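Putative rubredoxin reductase (Rhodopseudomonas palustris, PDB 3FG2) binds FAD and probably passes electrons from NADH to the ferredoxin that serves the cytochrome CYP199A2. Local coordinates at residues M112-L124 against R206-T218. Sequence-based numbering, arbitrary orientation.
Sequences MLDVPNASLPDVL and RATEIAAEGDRVT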
loop_
_atom_site.group_PDB
_atom_site.type_symbol
_atom_site.label_atom_id
_atom_site.label_comp_id
_atom_site.label_asym_id
_atom_site.label_seq_id
_atom_site.Cartn_x
_atom_site.Cartn_y
_atom_site.Cartn_z
ATOM N N MET A 112 -13.347 -5.971 6.319
ATOM C CA MET A 112 -14.707 -5.478 6.512
ATOM C C MET A 112 -14.983 -4.839 7.868
ATOM O O MET A 112 -14.545 -5.334 8.910
ATOM C CB MET A 112 -15.708 -6.611 6.278
ATOM C CG MET A 112 -15.700 -7.189 4.865
ATOM S SD MET A 112 -16.364 -6.072 3.618
ATOM C CE MET A 112 -14.862 -5.425 2.912
ATOM N N LEU A 113 -15.709 -3.728 7.850
ATOM C CA LEU A 113 -16.069 -3.049 9.089
ATOM C C LEU A 113 -17.056 -3.990 9.781
ATOM O O LEU A 113 -18.127 -4.275 9.242
ATOM C CB LEU A 113 -16.745 -1.711 8.788
ATOM C CG LEU A 113 -17.120 -0.870 10.008
ATOM C CD1 LEU A 113 -15.848 -0.403 10.714
ATOM C CD2 LEU A 113 -17.956 0.314 9.573
ATOM N N ASP A 114 -16.686 -4.473 10.963
ATOM C CA ASP A 114 -17.510 -5.409 11.725
ATOM C C ASP A 114 -18.481 -4.687 12.662
ATOM O O ASP A 114 -18.413 -4.825 13.884
ATOM C CB ASP A 114 -16.591 -6.329 12.530
ATOM C CG ASP A 114 -17.307 -7.549 13.079
ATOM O OD1 ASP A 114 -18.525 -7.716 12.842
ATOM O OD2 ASP A 114 -16.629 -8.351 13.756
ATOM N N VAL A 115 -19.410 -3.940 12.079
ATOM C CA VAL A 115 -20.363 -3.169 12.861
ATOM C C VAL A 115 -21.778 -3.254 12.279
ATOM O O VAL A 115 -21.948 -3.444 11.079
ATOM C CB VAL A 115 -19.866 -1.697 12.915
ATOM C CG1 VAL A 115 -20.985 -0.731 12.603
ATOM C CG2 VAL A 115 -19.243 -1.415 14.265
ATOM N N PRO A 116 -22.812 -3.125 13.128
ATOM C CA PRO A 116 -24.191 -3.193 12.631
ATOM C C PRO A 116 -24.431 -2.223 11.474
ATOM O O PRO A 116 -23.966 -1.075 11.506
ATOM C CB PRO A 116 -25.016 -2.844 13.863
ATOM C CG PRO A 116 -24.215 -3.458 14.970
ATOM C CD PRO A 116 -22.796 -3.031 14.601
ATOM N N ASN A 117 -25.145 -2.699 10.453
ATOM C CA ASN A 117 -25.455 -1.891 9.273
ATOM C C ASN A 117 -24.218 -1.453 8.475
ATOM O O ASN A 117 -24.320 -0.630 7.561
ATOM C CB ASN A 117 -26.269 -0.653 9.677
ATOM C CG ASN A 117 -27.766 -0.932 9.783
ATOM O OD1 ASN A 117 -28.538 -0.068 10.210
ATOM N ND2 ASN A 117 -28.183 -2.130 9.385
ATOM N N ALA A 118 -23.057 -2.011 8.802
ATOM C CA ALA A 118 -21.828 -1.649 8.102
ATOM C C ALA A 118 -21.869 -1.987 6.617
ATOM O O ALA A 118 -21.072 -1.465 5.833
ATOM C CB ALA A 118 -20.641 -2.339 8.745
ATOM N N SER A 119 -22.796 -2.858 6.231
ATOM C CA SER A 119 -22.907 -3.262 4.838
ATOM C C SER A 119 -23.980 -2.533 4.028
ATOM O O SER A 119 -24.334 -2.976 2.938
ATOM C CB SER A 119 -23.140 -4.772 4.748
ATOM O OG SER A 119 -24.361 -5.126 5.366
ATOM N N LEU A 120 -24.504 -1.427 4.546
ATOM C CA LEU A 120 -25.502 -0.672 3.795
ATOM C C LEU A 120 -24.823 -0.122 2.540
ATOM O O LEU A 120 -23.602 0.006 2.491
ATOM C CB LEU A 120 -26.072 0.469 4.637
ATOM C CG LEU A 120 -27.022 0.026 5.757
ATOM C CD1 LEU A 120 -27.414 1.227 6.598
ATOM C CD2 LEU A 120 -28.259 -0.641 5.159
ATOM N N PRO A 121 -25.605 0.226 1.514
ATOM C CA PRO A 121 -25.060 0.754 0.256
ATOM C C PRO A 121 -24.075 1.919 0.359
ATOM O O PRO A 121 -23.087 1.965 -0.377
ATOM C CB PRO A 121 -26.314 1.143 -0.523
ATOM C CG PRO A 121 -27.358 0.205 0.012
ATOM C CD PRO A 121 -27.077 0.227 1.485
ATOM N N ASP A 122 -24.341 2.857 1.263
ATOM C CA ASP A 122 -23.487 4.031 1.411
ATOM C C ASP A 122 -22.271 3.896 2.324
ATOM O O ASP A 122 -21.734 4.898 2.801
ATOM C CB ASP A 122 -24.333 5.239 1.838
ATOM C CG ASP A 122 -25.201 5.772 0.705
ATOM O OD1 ASP A 122 -26.316 6.266 0.990
ATOM O OD2 ASP A 122 -24.768 5.708 -0.469
ATOM N N VAL A 123 -21.844 2.661 2.570
ATOM C CA VAL A 123 -20.653 2.403 3.373
ATOM C C VAL A 123 -19.671 1.811 2.354
ATOM O O VAL A 123 -19.727 0.620 2.025
ATOM C CB VAL A 123 -20.933 1.399 4.510
ATOM C CG1 VAL A 123 -19.647 1.077 5.243
ATOM C CG2 VAL A 123 -21.943 1.991 5.489
ATOM N N LEU A 124 -18.780 2.663 1.858
ATOM C CA LEU A 124 -17.828 2.279 0.824
ATOM C C LEU A 124 -16.377 2.106 1.244
ATOM O O LEU A 124 -15.912 2.691 2.231
ATOM C CB LEU A 124 -17.885 3.316 -0.297
ATOM C CG LEU A 124 -19.294 3.660 -0.783
ATOM C CD1 LEU A 124 -19.239 4.828 -1.765
ATOM C CD2 LEU A 124 -19.911 2.428 -1.430
ATOM N N ARG A 206 -13.935 4.349 18.257
ATOM C CA ARG A 206 -14.190 3.312 17.258
ATOM C C ARG A 206 -15.636 3.448 16.835
ATOM O O ARG A 206 -16.458 3.991 17.578
ATOM C CB ARG A 206 -14.076 1.901 17.843
ATOM C CG ARG A 206 -12.783 1.517 18.495
ATOM C CD ARG A 206 -12.995 0.199 19.236
ATOM N NE ARG A 206 -13.473 -0.853 18.342
ATOM C CZ ARG A 206 -12.730 -1.874 17.921
ATOM N NH1 ARG A 206 -11.466 -1.994 18.317
ATOM N NH2 ARG A 206 -13.247 -2.771 17.091
ATOM N N ALA A 207 -15.952 2.928 15.655
ATOM C CA ALA A 207 -17.326 2.936 15.182
ATOM C C ALA A 207 -17.958 1.714 15.859
ATOM O O ALA A 207 -17.368 0.634 15.868
ATOM C CB ALA A 207 -17.369 2.781 13.666
ATOM N N THR A 208 -19.134 1.885 16.452
ATOM C CA THR A 208 -19.808 0.774 17.113
ATOM C C THR A 208 -21.107 0.425 16.403
ATOM O O THR A 208 -21.717 -0.605 16.688
ATOM C CB THR A 208 -20.157 1.108 18.577
ATOM O OG1 THR A 208 -20.997 2.268 18.612
ATOM C CG2 THR A 208 -18.893 1.365 19.387
ATOM N N GLU A 209 -21.522 1.288 15.476
ATOM C CA GLU A 209 -22.762 1.091 14.734
ATOM C C GLU A 209 -22.916 2.169 13.659
ATOM O O GLU A 209 -22.441 3.290 13.827
ATOM C CB GLU A 209 -23.952 1.153 15.709
ATOM C CG GLU A 209 -25.324 1.305 15.067
ATOM C CD GLU A 209 -26.463 1.369 16.095
ATOM O OE1 GLU A 209 -26.383 2.188 17.034
ATOM O OE2 GLU A 209 -27.446 0.604 15.964
ATOM N N ILE A 210 -23.557 1.814 12.547
ATOM C CA ILE A 210 -23.816 2.765 11.475
ATOM C C ILE A 210 -25.298 3.104 11.566
ATOM O O ILE A 210 -26.151 2.265 11.259
ATOM C CB ILE A 210 -23.560 2.167 10.074
ATOM C CG1 ILE A 210 -22.088 1.761 9.933
ATOM C CG2 ILE A 210 -23.994 3.174 8.999
ATOM C CD1 ILE A 210 -21.100 2.855 10.295
ATOM N N ALA A 211 -25.602 4.323 11.999
ATOM C CA ALA A 211 -26.986 4.759 12.132
ATOM C C ALA A 211 -27.643 4.911 10.764
ATOM O O ALA A 211 -27.118 5.582 9.867
ATOM C CB ALA A 211 -27.054 6.083 12.897
ATOM N N ALA A 212 -28.797 4.278 10.602
ATOM C CA ALA A 212 -29.500 4.366 9.342
ATOM C C ALA A 212 -30.986 4.612 9.542
ATOM O O ALA A 212 -31.536 4.413 10.627
ATOM C CB ALA A 212 -29.287 3.102 8.536
ATOM N N GLU A 213 -31.617 5.064 8.468
ATOM C CA GLU A 213 -33.039 5.344 8.438
ATOM C C GLU A 213 -33.470 4.621 7.172
ATOM O O GLU A 213 -33.066 4.984 6.067
ATOM C CB GLU A 213 -33.254 6.851 8.338
ATOM C CG GLU A 213 -34.692 7.279 8.288
ATOM C CD GLU A 213 -35.159 7.552 6.881
ATOM O OE1 GLU A 213 -34.522 8.374 6.186
ATOM O OE2 GLU A 213 -36.168 6.946 6.480
ATOM N N GLY A 214 -34.278 3.581 7.338
ATOM C CA GLY A 214 -34.680 2.789 6.193
ATOM C C GLY A 214 -33.416 2.003 5.900
ATOM O O GLY A 214 -33.045 1.097 6.658
ATOM N N ASP A 215 -32.745 2.354 4.810
ATOM C CA ASP A 215 -31.485 1.720 4.452
ATOM C C ASP A 215 -30.540 2.824 4.009
ATOM O O ASP A 215 -29.579 2.597 3.267
ATOM C CB ASP A 215 -31.678 0.681 3.351
ATOM C CG ASP A 215 -32.161 -0.652 3.901
ATOM O OD1 ASP A 215 -31.517 -1.178 4.840
ATOM O OD2 ASP A 215 -33.180 -1.178 3.401
ATOM N N ARG A 216 -30.837 4.024 4.500
ATOM C CA ARG A 216 -30.058 5.214 4.211
ATOM C C ARG A 216 -29.191 5.554 5.408
ATOM O O ARG A 216 -29.705 5.779 6.501
ATOM C CB ARG A 216 -30.985 6.395 3.929
ATOM C CG ARG A 216 -31.812 6.264 2.673
ATOM C CD ARG A 216 -32.681 7.495 2.481
ATOM N NE ARG A 216 -33.895 7.456 3.293
ATOM C CZ ARG A 216 -34.890 6.593 3.100
ATOM N NH1 ARG A 216 -35.961 6.626 3.879
ATOM N NH2 ARG A 216 -34.814 5.695 2.122
ATOM N N VAL A 217 -27.881 5.587 5.206
ATOM C CA VAL A 217 -26.962 5.930 6.284
ATOM C C VAL A 217 -27.309 7.326 6.801
ATOM O O VAL A 217 -27.598 8.219 6.012
ATOM C CB VAL A 217 -25.495 5.957 5.783
ATOM C CG1 VAL A 217 -24.597 6.527 6.855
ATOM C CG2 VAL A 217 -25.042 4.562 5.387
ATOM N N THR A 218 -27.295 7.522 8.115
ATOM C CA THR A 218 -27.581 8.845 8.665
ATOM C C THR A 218 -26.514 9.283 9.661
ATOM O O THR A 218 -26.543 10.408 10.150
ATOM C CB THR A 218 -28.963 8.922 9.373
ATOM O OG1 THR A 218 -29.051 7.908 10.379
ATOM C CG2 THR A 218 -30.091 8.766 8.368
HETATM O O HOH W 1 -27.867 8.210 2.744
HETATM O O HOH W 2 -26.891 3.825 2.706
#
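I210 of the antiparallel hairpin 207-213/216-222 packs against the loop 112-122, which leads into edge strand 123-124 of a parallel Rossmann-type sheet. The hairpin and the loop both belong to the probable NAD(H)-binding domain, and the contact lies away from the FAD site. From I210, CB lies 3.6 Å from P116 O. CG1 stands beside its own backbone N (chi1 -62°), where it meets V115 CG1 at 3.8 Å. CG2 faces V123 CG2, and CD1 ends on L113 CD2 at 4.1 Å. The backbone N of I210 donates to P116 O (3.1 Å, 155° at the hydrogen), 20° out of the carbonyl plane. P116 and N117 are the central pair of a type II turn. V115 spreads both methyls over the hairpin backbone, with CG2 3.2 Å from A207 O. With V115 cut back to an alanine, a gap is likely to open over A207 and E209, and I210 CG1 would lose its methyl neighbour. Farther along, the side chain of L120 crosses that of D215 at about a right angle, with CD2 against D215 OD1, and V217 CG2 packs on D122 CB. D122 also makes a salt bridge to R138. One water accepts from D122 N and V217 N and donates to D215 O at 3.0 Å.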